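Local coordinates for protein ethyl acetate hydrolase (Pseudomonas veronii, PDB 5EFZ) that hydrolyses ethyl acetate to ethanol and acetate, an esterase step in the breakdown of short-chain methyl ketones, and works as a homodimer of the alpha/beta-hydrolase superfamily, at residues W67-T71 / Y257-M261; A171-A175 / Y298-I302; F187-L191 / H219-W223; G227-F232 / I331-G336. All blocks are in the same frame, centred on the assembly; numbering follows the deposited sequence.

Contact 1 (W67-T71 / Y257-M261). With ACT (acetate ion), chain O.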
loop_
_atom_site.group_PDB
_atom_site.type_symbol
_atom_site.label_atom_id
_atom_site.label_comp_id
_atom_site.label_asym_id
_atom_site.label_seq_id
_atom_site.Cartn_x
_atom_site.Cartn_y
_atom_site.Cartn_z
ATOM N N TRP A 67 -12.399 14.665 8.226
ATOM C CA TRP A 67 -11.364 14.039 7.429
ATOM C C TRP A 67 -11.872 13.724 6.029
ATOM O O TRP A 67 -13.004 14.063 5.667
ATOM C CB TRP A 67 -10.852 12.759 8.116
ATOM C CG TRP A 67 -11.919 11.765 8.509
ATOM C CD1 TRP A 67 -12.927 11.256 7.718
ATOM C CD2 TRP A 67 -12.046 11.118 9.789
ATOM N NE1 TRP A 67 -13.687 10.348 8.441
ATOM C CE2 TRP A 67 -13.172 10.253 9.713
ATOM C CE3 TRP A 67 -11.327 11.197 10.990
ATOM C CZ2 TRP A 67 -13.580 9.463 10.799
ATOM C CZ3 TRP A 67 -11.741 10.422 12.074
ATOM C CH2 TRP A 67 -12.855 9.565 11.969
ATOM N N TYR A 68 -11.012 13.091 5.241
ATOM C CA TYR A 68 -11.341 12.768 3.853
ATOM C C TYR A 68 -12.583 11.876 3.766
ATOM O O TYR A 68 -12.606 10.843 4.401
ATOM C CB TYR A 68 -10.161 12.058 3.176
ATOM C CG TYR A 68 -10.529 11.575 1.775
ATOM C CD1 TYR A 68 -10.469 12.438 0.678
ATOM C CD2 TYR A 68 -10.936 10.253 1.556
ATOM C CE1 TYR A 68 -10.818 11.999 -0.612
ATOM C CE2 TYR A 68 -11.290 9.802 0.259
ATOM C CZ TYR A 68 -11.221 10.683 -0.800
ATOM O OH TYR A 68 -11.575 10.233 -2.046
ATOM N N SER A 69 -13.580 12.285 2.956
ATOM C CA SER A 69 -14.834 11.553 2.723
ATOM C C SER A 69 -15.776 11.585 3.936
ATOM O O SER A 69 -16.881 11.057 3.884
ATOM C CB SER A 69 -14.588 10.084 2.282
ATOM O OG SER A 69 -14.240 9.256 3.385
ATOM N N GLY A 70 -15.360 12.264 4.994
ATOM C CA GLY A 70 -16.079 12.216 6.251
ATOM C C GLY A 70 -16.945 13.437 6.510
ATOM O O GLY A 70 -16.885 14.460 5.795
ATOM N N THR A 71 -17.790 13.320 7.526
ATOM C CA THR A 71 -18.621 14.427 7.950
ATOM C C THR A 71 -18.558 14.546 9.459
ATOM O O THR A 71 -17.932 13.728 10.152
ATOM C CB THR A 71 -20.105 14.266 7.546
ATOM O OG1 THR A 71 -20.672 13.180 8.302
ATOM C CG2 THR A 71 -20.273 14.011 6.001
ATOM N N TYR A 257 -19.317 1.769 1.968
ATOM C CA TYR A 257 -18.981 3.081 2.549
ATOM C C TYR A 257 -18.912 4.155 1.453
ATOM O O TYR A 257 -19.482 5.240 1.595
ATOM C CB TYR A 257 -17.640 3.012 3.321
ATOM C CG TYR A 257 -17.171 4.378 3.823
ATOM C CD1 TYR A 257 -16.182 5.069 3.165
ATOM C CD2 TYR A 257 -17.750 4.958 4.947
ATOM C CE1 TYR A 257 -15.786 6.347 3.592
ATOM C CE2 TYR A 257 -17.356 6.225 5.387
ATOM C CZ TYR A 257 -16.370 6.893 4.703
ATOM O OH TYR A 257 -15.960 8.140 5.126
ATOM N N PHE A 258 -18.220 3.852 0.365
ATOM C CA PHE A 258 -18.017 4.842 -0.694
ATOM C C PHE A 258 -19.157 4.898 -1.705
ATOM O O PHE A 258 -19.278 5.891 -2.407
ATOM C CB PHE A 258 -16.702 4.583 -1.452
ATOM C CG PHE A 258 -15.469 4.977 -0.667
ATOM C CD1 PHE A 258 -15.174 6.324 -0.465
ATOM C CD2 PHE A 258 -14.637 4.014 -0.102
ATOM C CE1 PHE A 258 -14.040 6.708 0.279
ATOM C CE2 PHE A 258 -13.487 4.385 0.634
ATOM C CZ PHE A 258 -13.220 5.736 0.840
ATOM N N ALA A 259 -19.962 3.843 -1.800
ATOM C CA ALA A 259 -20.998 3.758 -2.852
ATOM C C ALA A 259 -21.922 4.990 -2.995
ATOM O O ALA A 259 -22.253 5.369 -4.114
ATOM C CB ALA A 259 -21.884 2.497 -2.638
ATOM N N PRO A 260 -22.392 5.576 -1.882
ATOM C CA PRO A 260 -23.367 6.658 -2.108
ATOM C C PRO A 260 -22.742 8.045 -2.245
ATOM O O PRO A 260 -23.500 9.036 -2.288
ATOM C CB PRO A 260 -24.231 6.604 -0.843
ATOM C CG PRO A 260 -23.211 6.242 0.228
ATOM C CD PRO A 260 -22.266 5.251 -0.440
ATOM N N MET A 261 -21.410 8.124 -2.291
ATOM C CA MET A 261 -20.722 9.417 -2.186
ATOM C C MET A 261 -20.562 10.071 -3.551
ATOM O O MET A 261 -20.691 9.415 -4.577
ATOM C CB MET A 261 -19.362 9.257 -1.513
ATOM C CG MET A 261 -19.490 8.738 -0.055
ATOM S SD MET A 261 -17.913 8.846 0.780
ATOM C CE MET A 261 -18.375 8.322 2.446
HETATM C C ACT O . -8.630 10.564 5.901
HETATM O O ACT O . -7.548 9.949 5.681
HETATM O OXT ACT O . -8.589 11.840 5.928
HETATM C CH3 ACT O . -9.889 9.802 6.145
HETATM O O HOH W 1 -16.189 8.932 7.788
#
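Ser69 meets Tyr257 hydroxyl to hydroxyl, OG and OH being 2.7 Å apart, and three side chains from 257-261 close around this serine. Tyr257 reaches it with the edge of its ring, Ser69 OG lying near the ring plane. Phe258 points CE1 at the CB of Ser69, 4.0 Å away, and Met261 runs out with its chain extended, so that its CE ends 3.4 Å from the carbonyl O of Ser69 while resting over a face of the Tyr257 ring. Beyond this packed centre, Tyr68 and Phe258 cross at about a right angle and touch through CE2 and CE1. The side toward Trp67 is looser. There the two segments do not touch directly; one water bridges them, accepting from Trp67 NE1 at 2.9 Å and bonding to Tyr257 OH at 2.8 Å. A phenylalanine in place of Tyr257 would probably leave Ser69 OG without this cross-segment partner and the bridging water without its Tyr257 partner. The loop itself is a type II turn, closed by the bond from Gly70 N to Trp67 O, with Ser69 at its third position in a left-handed backbone conformation (phi 72°). Next to it, Tyr68 N donates to acetate OXT across 2.8 Å at 161°. Ser151 OG binds the same acetate, as does Met152 N; two backbone N-H groups gripping one acetate, one after an early strand and one just after the nucleophile, are consistent with the oxyanion hole of an alpha/beta hydrolase.

Contact 2 (A171-A175 / Y298-I302)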
loop_
_atom_site.group_PDB
_atom_site.type_symbol
_atom_site.label_atom_id
_atom_site.label_comp_id
_atom_site.label_asym_id
_atom_site.label_seq_id
_atom_site.Cartn_x
_atom_site.Cartn_y
_atom_site.Cartn_z
ATOM N N ALA A 171 -2.869 21.220 20.621
ATOM C CA ALA A 171 -3.125 20.624 19.325
ATOM C C ALA A 171 -2.870 19.129 19.426
ATOM O O ALA A 171 -1.887 18.688 20.033
ATOM C CB ALA A 171 -2.237 21.264 18.231
ATOM N N ALA A 172 -3.774 18.350 18.860
ATOM C CA ALA A 172 -3.588 16.913 18.776
ATOM C C ALA A 172 -3.753 16.490 17.325
ATOM O O ALA A 172 -4.865 16.536 16.743
ATOM C CB ALA A 172 -4.571 16.160 19.696
ATOM N N ALA A 173 -2.636 16.068 16.739
ATOM C CA ALA A 173 -2.604 15.674 15.324
ATOM C C ALA A 173 -2.547 14.175 15.221
ATOM O O ALA A 173 -1.486 13.572 15.446
ATOM C CB ALA A 173 -1.422 16.299 14.608
ATOM N N ILE A 174 -3.698 13.568 14.936
ATOM C CA ILE A 174 -3.800 12.109 14.870
ATOM C C ILE A 174 -3.666 11.614 13.432
ATOM O O ILE A 174 -4.408 12.067 12.552
ATOM C CB ILE A 174 -5.128 11.621 15.421
ATOM C CG1 ILE A 174 -5.395 12.197 16.840
ATOM C CG2 ILE A 174 -5.146 10.099 15.447
ATOM C CD1 ILE A 174 -6.873 12.126 17.226
ATOM N N ALA A 175 -2.705 10.713 13.200
ATOM C CA ALA A 175 -2.562 10.046 11.923
ATOM C C ALA A 175 -2.556 11.029 10.732
ATOM O O ALA A 175 -3.284 10.855 9.750
ATOM C CB ALA A 175 -3.677 9.000 11.776
ATOM N N TYR A 298 0.474 17.215 20.838
ATOM C CA TYR A 298 0.690 15.759 20.783
ATOM C C TYR A 298 0.636 15.297 19.323
ATOM O O TYR A 298 -0.352 15.549 18.606
ATOM C CB TYR A 298 -0.381 14.994 21.590
ATOM C CG TYR A 298 -0.219 15.023 23.094
ATOM C CD1 TYR A 298 0.755 15.806 23.701
ATOM C CD2 TYR A 298 -1.065 14.278 23.909
ATOM C CE1 TYR A 298 0.883 15.842 25.098
ATOM C CE2 TYR A 298 -0.944 14.304 25.302
ATOM C CZ TYR A 298 0.023 15.080 25.875
ATOM O OH TYR A 298 0.136 15.102 27.238
ATOM N N VAL A 299 1.708 14.636 18.881
ATOM C CA VAL A 299 1.791 14.077 17.539
ATOM C C VAL A 299 1.531 12.582 17.685
ATOM O O VAL A 299 2.272 11.890 18.407
ATOM C CB VAL A 299 3.182 14.323 16.905
ATOM C CG1 VAL A 299 3.269 13.662 15.494
ATOM C CG2 VAL A 299 3.512 15.830 16.861
ATOM N N MET A 300 0.448 12.116 17.077
ATOM C CA MET A 300 -0.068 10.771 17.363
ATOM C C MET A 300 -0.344 9.969 16.097
ATOM O O MET A 300 -1.488 9.778 15.706
ATOM C CB MET A 300 -1.348 10.881 18.238
ATOM C CG MET A 300 -1.073 11.676 19.561
ATOM S SD MET A 300 -2.536 11.761 20.610
ATOM C CE MET A 300 -2.720 10.087 21.072
ATOM N N PRO A 301 0.724 9.466 15.469
ATOM C CA PRO A 301 0.486 8.534 14.359
ATOM C C PRO A 301 -0.116 7.221 14.874
ATOM O O PRO A 301 0.002 6.941 16.067
ATOM C CB PRO A 301 1.889 8.288 13.799
ATOM C CG PRO A 301 2.813 8.447 15.039
ATOM C CD PRO A 301 2.157 9.611 15.797
ATOM N N ILE A 302 -0.718 6.438 13.981
ATOM C CA ILE A 302 -1.207 5.108 14.321
ATOM C C ILE A 302 -0.104 4.154 13.902
ATOM O O ILE A 302 0.434 4.299 12.805
ATOM C CB ILE A 302 -2.548 4.816 13.624
ATOM C CG1 ILE A 302 -3.638 5.733 14.261
ATOM C CG2 ILE A 302 -2.908 3.289 13.680
ATOM C CD1 ILE A 302 -4.973 5.772 13.501
#
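Strands 171-174 and 298-300 run parallel, their axes 4.9 Å apart and 10° from alignment, joined by four backbone bonds: Tyr298 N to Ala171 O at 2.9 Å, Ala173 N to Tyr298 O at 3.0 Å, then Met300 N to Ala173 O and Ala175 N to Met300 O. The last approaches its acceptor differently, the donor standing well above the plane of the Met300 carbonyl, where the backbone of Ala175 turns left-handed and leaves the sheet. CA-H groups of Ala172 and Ile174 fill in between, the latter 3.4 Å from Met300 O. Side chains add little across the pair, since three of the four residues of strand 171-174 are alanines. Ile174, with CG2 anti to its amide nitrogen, sets that methyl 3.7 Å from Met300 O. Met300 bends at its last torsion (chi3 67°) and carries its end away. Past the strand ends, Ala175 CB and Ile302 CD1 meet at 3.9 Å, beside the probable catalytic residues Asp305 and His334. Ala172, Ile174, Tyr298 and Met300 share one face; of these, Ala172, Tyr298 and Met300 touch helix 342-356. Ala173 and Val299 project from the other face, against Tyr158 of helix 152-163, and Val299 also meets helix 310-317. Within this mostly parallel central sheet of the alpha/beta-hydrolase fold, helices on both faces, strand 146-150 adjoins 170-174 on its far side, and 324-325 adjoins 296-300.

Contact 3 (F187-L191 / H219-W223)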
loop_
_atom_site.group_PDB
_atom_site.type_symbol
_atom_site.label_atom_id
_atom_site.label_comp_id
_atom_site.label_asym_id
_atom_site.label_seq_id
_atom_site.Cartn_x
_atom_site.Cartn_y
_atom_site.Cartn_z
ATOM N N PHE A 187 -0.261 7.991 -3.702
ATOM C CA PHE A 187 -1.418 7.230 -3.264
ATOM C C PHE A 187 -2.723 7.940 -3.635
ATOM O O PHE A 187 -3.638 7.352 -4.194
ATOM C CB PHE A 187 -1.352 7.040 -1.750
ATOM C CG PHE A 187 -2.595 6.439 -1.144
ATOM C CD1 PHE A 187 -3.222 5.358 -1.729
ATOM C CD2 PHE A 187 -3.080 6.917 0.084
ATOM C CE1 PHE A 187 -4.378 4.773 -1.114
ATOM C CE2 PHE A 187 -4.236 6.354 0.678
ATOM C CZ PHE A 187 -4.868 5.290 0.083
ATOM N N THR A 188 -2.796 9.222 -3.305
ATOM C CA THR A 188 -4.019 9.963 -3.587
ATOM C C THR A 188 -4.210 10.157 -5.092
ATOM O O THR A 188 -5.329 10.135 -5.576
ATOM C CB THR A 188 -4.002 11.289 -2.870
ATOM O OG1 THR A 188 -3.743 11.028 -1.466
ATOM C CG2 THR A 188 -5.390 11.959 -3.018
ATOM N N GLU A 189 -3.123 10.314 -5.836
ATOM C CA GLU A 189 -3.234 10.359 -7.303
ATOM C C GLU A 189 -3.858 9.073 -7.847
ATOM O O GLU A 189 -4.724 9.099 -8.737
ATOM C CB GLU A 189 -1.877 10.589 -7.957
ATOM C CG GLU A 189 -1.938 10.510 -9.490
ATOM C CD GLU A 189 -0.695 11.076 -10.150
ATOM O OE1 GLU A 189 0.029 10.328 -10.857
ATOM O OE2 GLU A 189 -0.463 12.281 -9.979
ATOM N N ILE A 190 -3.412 7.944 -7.330
ATOM C CA ILE A 190 -3.946 6.658 -7.781
ATOM C C ILE A 190 -5.406 6.537 -7.389
ATOM O O ILE A 190 -6.217 6.020 -8.154
ATOM C CB ILE A 190 -3.106 5.485 -7.192
ATOM C CG1 ILE A 190 -1.718 5.519 -7.891
ATOM C CG2 ILE A 190 -3.846 4.111 -7.381
ATOM C CD1 ILE A 190 -0.640 4.589 -7.237
ATOM N N LEU A 191 -5.745 7.020 -6.192
ATOM C CA LEU A 191 -7.164 7.047 -5.754
ATOM C C LEU A 191 -8.027 7.903 -6.663
ATOM O O LEU A 191 -9.190 7.569 -6.941
ATOM C CB LEU A 191 -7.290 7.579 -4.339
ATOM C CG LEU A 191 -6.903 6.681 -3.170
ATOM C CD1 LEU A 191 -6.969 7.540 -1.877
ATOM C CD2 LEU A 191 -7.844 5.451 -3.084
ATOM N N HIS A 219 -11.924 2.640 -6.100
ATOM C CA HIS A 219 -11.475 3.554 -5.063
ATOM C C HIS A 219 -11.541 2.849 -3.698
ATOM O O HIS A 219 -10.573 2.870 -2.926
ATOM C CB HIS A 219 -12.396 4.778 -5.108
ATOM C CG HIS A 219 -11.956 5.952 -4.282
ATOM N ND1 HIS A 219 -11.031 6.859 -4.729
ATOM C CD2 HIS A 219 -12.375 6.385 -3.071
ATOM C CE1 HIS A 219 -10.895 7.824 -3.822
ATOM N NE2 HIS A 219 -11.683 7.550 -2.806
ATOM N N ALA A 220 -12.672 2.182 -3.442
ATOM C CA ALA A 220 -12.831 1.415 -2.199
ATOM C C ALA A 220 -11.801 0.290 -2.082
ATOM O O ALA A 220 -11.289 0.027 -0.991
ATOM C CB ALA A 220 -14.245 0.837 -2.095
ATOM N N LYS A 221 -11.518 -0.406 -3.179
ATOM C CA LYS A 221 -10.528 -1.489 -3.111
ATOM C C LYS A 221 -9.144 -0.945 -2.775
ATOM O O LYS A 221 -8.386 -1.552 -2.005
ATOM C CB LYS A 221 -10.463 -2.260 -4.424
ATOM C CG LYS A 221 -11.593 -3.234 -4.644
ATOM C CD LYS A 221 -11.190 -4.127 -5.826
ATOM C CE LYS A 221 -12.229 -5.117 -6.234
ATOM N NZ LYS A 221 -11.735 -5.905 -7.425
ATOM N N LEU A 222 -8.800 0.204 -3.354
ATOM C CA LEU A 222 -7.500 0.815 -3.051
ATOM C C LEU A 222 -7.418 1.229 -1.596
ATOM O O LEU A 222 -6.363 1.105 -0.969
ATOM C CB LEU A 222 -7.252 2.018 -3.949
ATOM C CG LEU A 222 -6.985 1.650 -5.396
ATOM C CD1 LEU A 222 -7.276 2.850 -6.338
ATOM C CD2 LEU A 222 -5.521 1.203 -5.552
ATOM N N TRP A 223 -8.518 1.736 -1.051
ATOM C CA TRP A 223 -8.590 2.054 0.369
ATOM C C TRP A 223 -8.453 0.807 1.240
ATOM O O TRP A 223 -7.902 0.866 2.330
ATOM C CB TRP A 223 -9.906 2.771 0.698
ATOM C CG TRP A 223 -9.764 4.244 0.559
ATOM C CD1 TRP A 223 -10.278 5.043 -0.445
ATOM C CD2 TRP A 223 -9.050 5.116 1.446
ATOM N NE1 TRP A 223 -9.932 6.366 -0.211
ATOM C CE2 TRP A 223 -9.191 6.440 0.940
ATOM C CE3 TRP A 223 -8.336 4.913 2.640
ATOM C CZ2 TRP A 223 -8.598 7.554 1.571
ATOM C CZ3 TRP A 223 -7.745 6.031 3.270
ATOM C CH2 TRP A 223 -7.906 7.329 2.738
#
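Trp223 presents a face of its indole to the edge of Phe187, a T-shaped pair with ring centroids 5.4 Å apart and planes at 72°; the indole also stacks with Phe258. Over one face of Phe187 lies Leu191 CD1, a methyl that also touches NE1 of Trp223, 3.6 Å away. Its twin, Leu191 CD2, sits over the imidazole of His219 in a CH-pi contact, 4.1 Å from the centroid and 21° off the normal. At the imidazole edge, and in its plane, ND1 donates to Leu191 O at 3.0 Å, although the nitrogen stands above the plane of that carbonyl. His219 reaches it with CG anti to the backbone N. Helices 182-196 and 213-227 pack nearly antiparallel, at 152° over these segments, in the largely helical region inserted between strands 170-174 and 296-300, the place of the lid in many alpha/beta hydrolases. Leu191 and Leu222 slide past one another, CD2 against CB at 3.6 Å, whereas Ile190 crosses Leu222 at about a right angle, its CG2 against both terminal methyls. Leu222 also packs on Leu222 of the second subunit, whose Glu189 and Glu193 form salt bridges with Lys221.

Contact 4 (G227-F232 / I331-G336). With ACT (acetate ion), chain O.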
loop_
_atom_site.group_PDB
_atom_site.type_symbol
_atom_site.label_atom_id
_atom_site.label_comp_id
_atom_site.label_asym_id
_atom_site.label_seq_id
_atom_site.Cartn_x
_atom_site.Cartn_y
_atom_site.Cartn_z
ATOM N N GLY A 227 -5.521 1.193 3.643
ATOM C CA GLY A 227 -6.158 1.872 4.767
ATOM C C GLY A 227 -6.098 1.129 6.084
ATOM O O GLY A 227 -6.376 1.708 7.139
ATOM N N TRP A 228 -5.751 -0.159 6.029
ATOM C CA TRP A 228 -5.725 -0.973 7.265
ATOM C C TRP A 228 -4.290 -1.399 7.494
ATOM O O TRP A 228 -3.408 -0.540 7.604
ATOM C CB TRP A 228 -6.694 -2.159 7.155
ATOM C CG TRP A 228 -8.138 -1.723 6.837
ATOM C CD1 TRP A 228 -8.753 -1.709 5.605
ATOM C CD2 TRP A 228 -9.099 -1.219 7.773
ATOM N NE1 TRP A 228 -10.060 -1.255 5.730
ATOM C CE2 TRP A 228 -10.282 -0.929 7.049
ATOM C CE3 TRP A 228 -9.079 -1.011 9.168
ATOM C CZ2 TRP A 228 -11.441 -0.429 7.669
ATOM C CZ3 TRP A 228 -10.230 -0.494 9.784
ATOM C CH2 TRP A 228 -11.410 -0.236 9.031
ATOM N N SER A 229 -4.009 -2.699 7.583
ATOM C CA SER A 229 -2.626 -3.162 7.544
ATOM C C SER A 229 -2.608 -4.639 7.178
ATOM O O SER A 229 -3.631 -5.314 7.265
ATOM C CB SER A 229 -1.897 -2.955 8.896
ATOM O OG SER A 229 -2.343 -3.932 9.825
ATOM N N PRO A 230 -1.450 -5.143 6.716
ATOM C CA PRO A 230 -1.384 -6.591 6.501
ATOM C C PRO A 230 -1.700 -7.383 7.792
ATOM O O PRO A 230 -2.329 -8.441 7.737
ATOM C CB PRO A 230 0.064 -6.810 6.053
ATOM C CG PRO A 230 0.396 -5.490 5.320
ATOM C CD PRO A 230 -0.282 -4.426 6.162
ATOM N N GLU A 231 -1.273 -6.870 8.940
ATOM C CA GLU A 231 -1.547 -7.547 10.212
ATOM C C GLU A 231 -3.034 -7.575 10.562
ATOM O O GLU A 231 -3.523 -8.552 11.143
ATOM C CB GLU A 231 -0.802 -6.868 11.367
ATOM C CG GLU A 231 0.605 -7.353 11.585
ATOM C CD GLU A 231 0.666 -8.838 11.870
ATOM O OE1 GLU A 231 0.591 -9.260 13.052
ATOM O OE2 GLU A 231 0.787 -9.599 10.896
ATOM N N PHE A 232 -3.731 -6.486 10.246
ATOM C CA PHE A 232 -5.198 -6.423 10.402
ATOM C C PHE A 232 -5.839 -7.669 9.805
ATOM O O PHE A 232 -6.659 -8.367 10.449
ATOM C CB PHE A 232 -5.726 -5.157 9.724
ATOM C CG PHE A 232 -7.250 -4.964 9.775
ATOM C CD1 PHE A 232 -7.843 -4.339 10.866
ATOM C CD2 PHE A 232 -8.047 -5.291 8.672
ATOM C CE1 PHE A 232 -9.265 -4.089 10.907
ATOM C CE2 PHE A 232 -9.416 -5.050 8.686
ATOM C CZ PHE A 232 -10.034 -4.455 9.807
ATOM N N ILE A 331 -3.113 -2.272 15.149
ATOM C CA ILE A 331 -2.878 -2.936 13.864
ATOM C C ILE A 331 -3.971 -2.574 12.855
ATOM O O ILE A 331 -3.894 -2.990 11.688
ATOM C CB ILE A 331 -2.792 -4.472 14.016
ATOM C CG1 ILE A 331 -4.125 -5.037 14.513
ATOM C CG2 ILE A 331 -1.612 -4.873 14.955
ATOM C CD1 ILE A 331 -4.201 -6.527 14.450
ATOM N N ASP A 332 -4.995 -1.813 13.276
ATOM C CA ASP A 332 -6.051 -1.433 12.323
ATOM C C ASP A 332 -5.523 -0.359 11.373
ATOM O O ASP A 332 -6.132 -0.081 10.350
ATOM C CB ASP A 332 -7.327 -0.915 13.016
ATOM C CG ASP A 332 -8.124 -2.027 13.699
ATOM O OD1 ASP A 332 -7.552 -3.094 14.026
ATOM O OD2 ASP A 332 -9.330 -1.833 13.946
ATOM N N GLY A 333 -4.384 0.234 11.693
ATOM C CA GLY A 333 -3.769 1.155 10.738
ATOM C C GLY A 333 -4.610 2.409 10.560
ATOM O O GLY A 333 -5.386 2.820 11.444
ATOM N N HIS A 334 -4.503 2.996 9.369
ATOM C CA HIS A 334 -5.106 4.306 9.181
ATOM C C HIS A 334 -6.598 4.357 9.512
ATOM O O HIS A 334 -7.092 5.292 10.201
ATOM C CB HIS A 334 -4.883 4.754 7.739
ATOM C CG HIS A 334 -5.235 6.190 7.531
ATOM N ND1 HIS A 334 -4.412 7.220 7.953
ATOM C CD2 HIS A 334 -6.334 6.773 6.982
ATOM C CE1 HIS A 334 -4.979 8.382 7.637
ATOM N NE2 HIS A 334 -6.146 8.140 7.050
ATOM N N LEU A 335 -7.347 3.366 9.025
ATOM C CA LEU A 335 -8.803 3.429 9.184
ATOM C C LEU A 335 -9.261 2.959 10.564
ATOM O O LEU A 335 -10.468 2.895 10.830
ATOM C CB LEU A 335 -9.507 2.626 8.083
ATOM C CG LEU A 335 -9.358 3.301 6.717
ATOM C CD1 LEU A 335 -9.966 2.437 5.600
ATOM C CD2 LEU A 335 -9.972 4.717 6.746
ATOM N N GLY A 336 -8.310 2.707 11.466
ATOM C CA GLY A 336 -8.617 2.682 12.896
ATOM C C GLY A 336 -9.237 4.016 13.313
ATOM O O GLY A 336 -9.872 4.100 14.354
HETATM C C ACT O . -8.630 10.564 5.901
HETATM O O ACT O . -7.548 9.949 5.681
HETATM O OXT ACT O . -8.589 11.840 5.928
HETATM C CH3 ACT O . -9.889 9.802 6.145
#
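The loop that carries His334, the probable catalytic histidine, is held against 227-232 by one backbone bond, one serine hydroxyl bond and a CH-pi contact of Leu335 with Trp228. Leu335 CB lies 3.4 Å from the centroid of the six-membered indole ring, only 7° off its normal, while Phe232 CZ rests on the opposite face. With an alanine in place of Trp228, Leu335 and Phe232 would probably lose the plate that separates them, and the His334 loop would be less firmly backed. Beside the indole, Leu335 N donates to Gly227 O at 2.7 Å, and Trp228 CA approaches Asp332 O at 3.2 Å, a buried carbonyl with no hydrogen-bond partner in the model. Gly333 fits because it has no side chain: a CB would run into Trp228 O, and its positive phi of 67° favours glycine too. The place of His334 on a loop after the last strand is as expected for the histidine of a Ser-His-Asp triad in an alpha/beta hydrolase: ND1 bonds Asp305, and NE2 donates to acetate O at 2.7 Å. Farther along, Ser229 is the N-cap of helix 230-234. Its OG, held between the backbone N and the carbonyl carbon (chi1 75°), accepts from Phe232 N at 2.9 Å and donates to Ile331 O at 2.6 Å, in the plane of that carbonyl. Phe232 turns its edge to Asp332, CD1 being 3.4 Å from OD1 with ring and carboxylate almost perpendicular; the carboxylate's stronger partners are Arg237 and Thr340.

In the fold
Contact 2 lies in the central sheet, joining neighbouring strands 170-174 and 296-300; between these strands the chain makes the helices that supply contact 3 and one side each of contacts 1 and 4. Contact 3 is nested within the loops closed by contacts 1 and 2, while contacts 1, 2 and 4 cross one another along the chain. Contacts 1 and 2 lie on opposite sides of the chain's centre, about 22 Å between centres; contacts 2 and 4 touch. Contact 3, which also faces the second subunit, touches contact 1, their centres about 13 Å apart, and contact 4; both of these reach the acetate at the catalytic site without touching each other.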